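Local atomic coordinates of EchA1_1 (Mycobacterium avium subsp. paratuberculosis, PDB entry 3R9T), a protein that probably hydrates enoyl-CoA thioesters to 3-hydroxyacyl-CoA in fatty acid metabolism, as a member of the enoyl-CoA hydratase/isomerase family. Residues F99-T104 with V211-R216. Numbering follows the deposited sequence. Where two conformers were deposited one is given.
Sequences FIDKPT and VQASKR
Residues 211-216 are regular helix, with Lys215 N on Val211 O (2.9 Å) and Arg216 N on Gln212 O (3.1 Å). Residues 99-103 are mainly extended loop leading into strand 104-108. Asp101 (phi/psi -66/-21) breaks that extension and turns the chain. The closest CA pair is Asp101 and Gln212, at 4.8 Å.

Lys215 makes the main polar contacts. Its chain reaches into the loop with chi3 p and chi4 t. NZ donates to Ile100 O (2.8 Å) and to Lys102 O (2.9 Å), so it bridges the carbonyls either side of Asp101. NZ also donates to water 1 (2.9 Å), which accepts from Ile100 N (3.2 Å). Asp124 adds a salt bridge to this amine and accepts from Thr104 N.

The fold is that of the crotonase family. The contact fixes helix 208-218 to the loop entering a central parallel strand of the main sheet.

Asp101 OD1 and Arg216 NH2 (3.3 Å) form a salt bridge, and its hydrogen bond is weak. Arg216 also pairs with Glu239 of the second subunit. Asp101 O receives a CA-H...O contact from Gln212 CA (3.4 Å).

Packing completes the interface. Pro103 CD meets Val211 CG1 at 3.8 Å. The Phe99 ring, chi1 t, lies obliquely against the aliphatic chains: CE1 to Lys215 CE 3.8 Å, CZ to Arg216 CG 4.0 Å.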
ATOM      1  N   PHE B  99     -17.120  -2.703  12.493  1.00 18.27           N
ATOM      2  CA  PHE B  99     -17.456  -2.640  11.093  1.00 18.12           C
ATOM      3  C   PHE B  99     -18.964  -2.493  10.924  1.00 18.22           C
ATOM      4  O   PHE B  99     -19.759  -3.263  11.500  1.00 19.73           O
ATOM      5  CB  PHE B  99     -17.002  -3.896  10.337  1.00 18.26           C
ATOM      6  CG  PHE B  99     -17.360  -3.850   8.877  1.00 17.53           C
ATOM      7  CD1 PHE B  99     -16.534  -3.196   7.976  1.00 18.35           C
ATOM      8  CD2 PHE B  99     -18.562  -4.384   8.425  1.00 19.66           C
ATOM      9  CE1 PHE B  99     -16.884  -3.098   6.625  1.00 17.99           C
ATOM     10  CE2 PHE B  99     -18.918  -4.311   7.074  1.00 19.38           C
ATOM     11  CZ  PHE B  99     -18.075  -3.669   6.181  1.00 20.08           C
ATOM     12  N   ILE B 100     -19.331  -1.504  10.116  1.00 17.98           N
ATOM     13  CA  ILE B 100     -20.680  -1.353   9.590  1.00 18.85           C
ATOM     14  C   ILE B 100     -20.635  -1.238   8.064  1.00 18.39           C
ATOM     15  O   ILE B 100     -19.651  -0.775   7.481  1.00 17.53           O
ATOM     16  CB  ILE B 100     -21.457  -0.164  10.224  1.00 18.96           C
ATOM     17  CG1 ILE B 100     -20.896   1.198   9.793  1.00 19.16           C
ATOM     18  CG2 ILE B 100     -21.523  -0.342  11.753  1.00 20.11           C
ATOM     19  CD1 ILE B 100     -21.868   2.359  10.106  1.00 21.58           C
ATOM     20  N   ASP B 101     -21.719  -1.682   7.432  1.00 18.95           N
ATOM     21  CA  ASP B 101     -21.955  -1.725   5.983  0.50 19.40           C
ATOM     22  C   ASP B 101     -22.042  -0.367   5.311  1.00 18.77           C
ATOM     23  O   ASP B 101     -21.960  -0.238   4.069  1.00 19.36           O
ATOM     24  CB  ASP B 101     -23.321  -2.385   5.739  0.50 20.02           C
ATOM     25  CG  ASP B 101     -23.318  -3.869   5.998  0.50 22.57           C
ATOM     26  OD1 ASP B 101     -22.256  -4.507   5.850  0.50 25.82           O
ATOM     27  OD2 ASP B 101     -24.395  -4.403   6.336  0.50 25.54           O
ATOM     28  N   LYS B 102     -22.339   0.644   6.120  1.00 18.37           N
ATOM     29  CA  LYS B 102     -22.573   1.981   5.598  1.00 18.87           C
ATOM     30  C   LYS B 102     -21.312   2.828   5.693  1.00 17.76           C
ATOM     31  O   LYS B 102     -20.519   2.663   6.609  1.00 17.51           O
ATOM     32  CB  LYS B 102     -23.719   2.615   6.359  1.00 19.71           C
ATOM     33  CG  LYS B 102     -24.821   1.592   6.668  1.00 24.00           C
ATOM     34  CD  LYS B 102     -26.176   2.016   6.261  1.00 27.82           C
ATOM     35  CE  LYS B 102     -27.231   0.952   6.605  1.00 26.97           C
ATOM     36  NZ  LYS B 102     -28.386   1.553   7.288  1.00 28.59           N
ATOM     37  N   PRO B 103     -21.117   3.732   4.733  1.00 18.11           N
ATOM     38  CA  PRO B 103     -19.922   4.550   4.747  1.00 17.99           C
ATOM     39  C   PRO B 103     -19.790   5.431   5.985  1.00 17.59           C
ATOM     40  O   PRO B 103     -20.788   6.007   6.461  1.00 17.90           O
ATOM     41  CB  PRO B 103     -20.067   5.413   3.481  1.00 18.79           C
ATOM     42  CG  PRO B 103     -21.551   5.434   3.206  1.00 20.27           C
ATOM     43  CD  PRO B 103     -21.998   4.068   3.599  1.00 19.32           C
ATOM     44  N   THR B 104     -18.548   5.517   6.473  1.00 16.44           N
ATOM     45  CA  THR B 104     -18.166   6.380   7.585  1.00 16.65           C
ATOM     46  C   THR B 104     -17.153   7.433   7.156  1.00 17.14           C
ATOM     47  O   THR B 104     -16.199   7.133   6.461  1.00 16.40           O
ATOM     48  CB  THR B 104     -17.599   5.571   8.771  1.00 16.94           C
ATOM     49  OG1 THR B 104     -16.443   4.832   8.339  1.00 16.33           O
ATOM     50  CG2 THR B 104     -18.681   4.587   9.325  1.00 18.02           C
ATOM     51  N   VAL B 211     -23.058  -0.079  -2.539  1.00 19.36           N
ATOM     52  CA  VAL B 211     -22.088   0.592  -1.639  1.00 19.40           C
ATOM     53  C   VAL B 211     -21.697  -0.358  -0.489  1.00 19.08           C
ATOM     54  O   VAL B 211     -20.509  -0.518  -0.148  1.00 19.22           O
ATOM     55  CB  VAL B 211     -22.675   1.941  -1.105  1.00 19.21           C
ATOM     56  CG1 VAL B 211     -21.849   2.519   0.087  1.00 20.05           C
ATOM     57  CG2 VAL B 211     -22.812   2.961  -2.242  1.00 20.59           C
ATOM     58  N   GLN B 212     -22.721  -0.995   0.074  1.00 20.00           N
ATOM     59  CA  GLN B 212     -22.586  -1.944   1.189  1.00 20.28           C
ATOM     60  C   GLN B 212     -21.748  -3.143   0.777  1.00 19.94           C
ATOM     61  O   GLN B 212     -20.795  -3.515   1.477  1.00 20.34           O
ATOM     62  CB  GLN B 212     -23.970  -2.354   1.702  1.00 21.21           C
ATOM     63  CG  GLN B 212     -24.621  -1.180   2.385  1.00 22.74           C
ATOM     64  CD  GLN B 212     -26.088  -1.316   2.706  1.00 28.70           C
ATOM     65  OE1 GLN B 212     -26.735  -0.313   3.022  1.00 35.62           O
ATOM     66  NE2 GLN B 212     -26.626  -2.518   2.646  1.00 32.00           N
ATOM     67  N   ALA B 213     -22.064  -3.712  -0.382  1.00 19.90           N
ATOM     68  CA  ALA B 213     -21.314  -4.855  -0.887  1.00 18.90           C
ATOM     69  C   ALA B 213     -19.865  -4.470  -1.193  1.00 18.14           C
ATOM     70  O   ALA B 213     -18.929  -5.234  -0.927  1.00 16.84           O
ATOM     71  CB  ALA B 213     -21.965  -5.428  -2.126  1.00 19.43           C
ATOM     72  N   SER B 214     -19.674  -3.280  -1.768  1.00 18.01           N
ATOM     73  CA  SER B 214     -18.327  -2.802  -2.094  1.00 17.22           C
ATOM     74  C   SER B 214     -17.483  -2.654  -0.841  1.00 17.47           C
ATOM     75  O   SER B 214     -16.317  -3.037  -0.826  1.00 16.55           O
ATOM     76  CB  SER B 214     -18.364  -1.460  -2.846  1.00 17.82           C
ATOM     77  OG  SER B 214     -18.970  -1.603  -4.106  1.00 18.47           O
ATOM     78  N   LYS B 215     -18.080  -2.129   0.223  1.00 17.74           N
ATOM     79  CA  LYS B 215     -17.374  -2.046   1.510  1.00 18.87           C
ATOM     80  C   LYS B 215     -16.980  -3.398   2.055  1.00 19.12           C
ATOM     81  O   LYS B 215     -15.847  -3.578   2.486  1.00 19.73           O
ATOM     82  CB  LYS B 215     -18.221  -1.348   2.587  1.00 19.82           C
ATOM     83  CG  LYS B 215     -17.977   0.114   2.754  1.00 22.02           C
ATOM     84  CD  LYS B 215     -18.521   0.665   4.116  1.00 19.90           C
ATOM     85  CE  LYS B 215     -17.648   0.358   5.326  1.00 21.48           C
ATOM     86  NZ  LYS B 215     -17.967   1.276   6.510  1.00 18.58           N
ATOM     87  N   ARG B 216     -17.898  -4.355   2.053  1.00 18.26           N
ATOM     88  CA  ARG B 216     -17.592  -5.664   2.610  1.00 19.72           C
ATOM     89  C   ARG B 216     -16.438  -6.297   1.846  1.00 19.50           C
ATOM     90  O   ARG B 216     -15.542  -6.875   2.463  1.00 21.28           O
ATOM     91  CB  ARG B 216     -18.806  -6.580   2.599  1.00 20.07           C
ATOM     92  CG  ARG B 216     -19.887  -6.147   3.564  1.00 19.89           C
ATOM     93  CD  ARG B 216     -20.963  -7.156   3.713  1.00 22.91           C
ATOM     94  NE  ARG B 216     -21.738  -7.325   2.496  1.00 23.84           N
ATOM     95  CZ  ARG B 216     -22.898  -6.731   2.233  1.00 23.23           C
ATOM     96  NH1 ARG B 216     -23.501  -6.993   1.089  1.00 22.21           N
ATOM     97  NH2 ARG B 216     -23.474  -5.906   3.102  1.00 23.64           N
TER
HETATM   98  O   HOH W   1     -16.930   0.299   9.047  1.00 14.30           O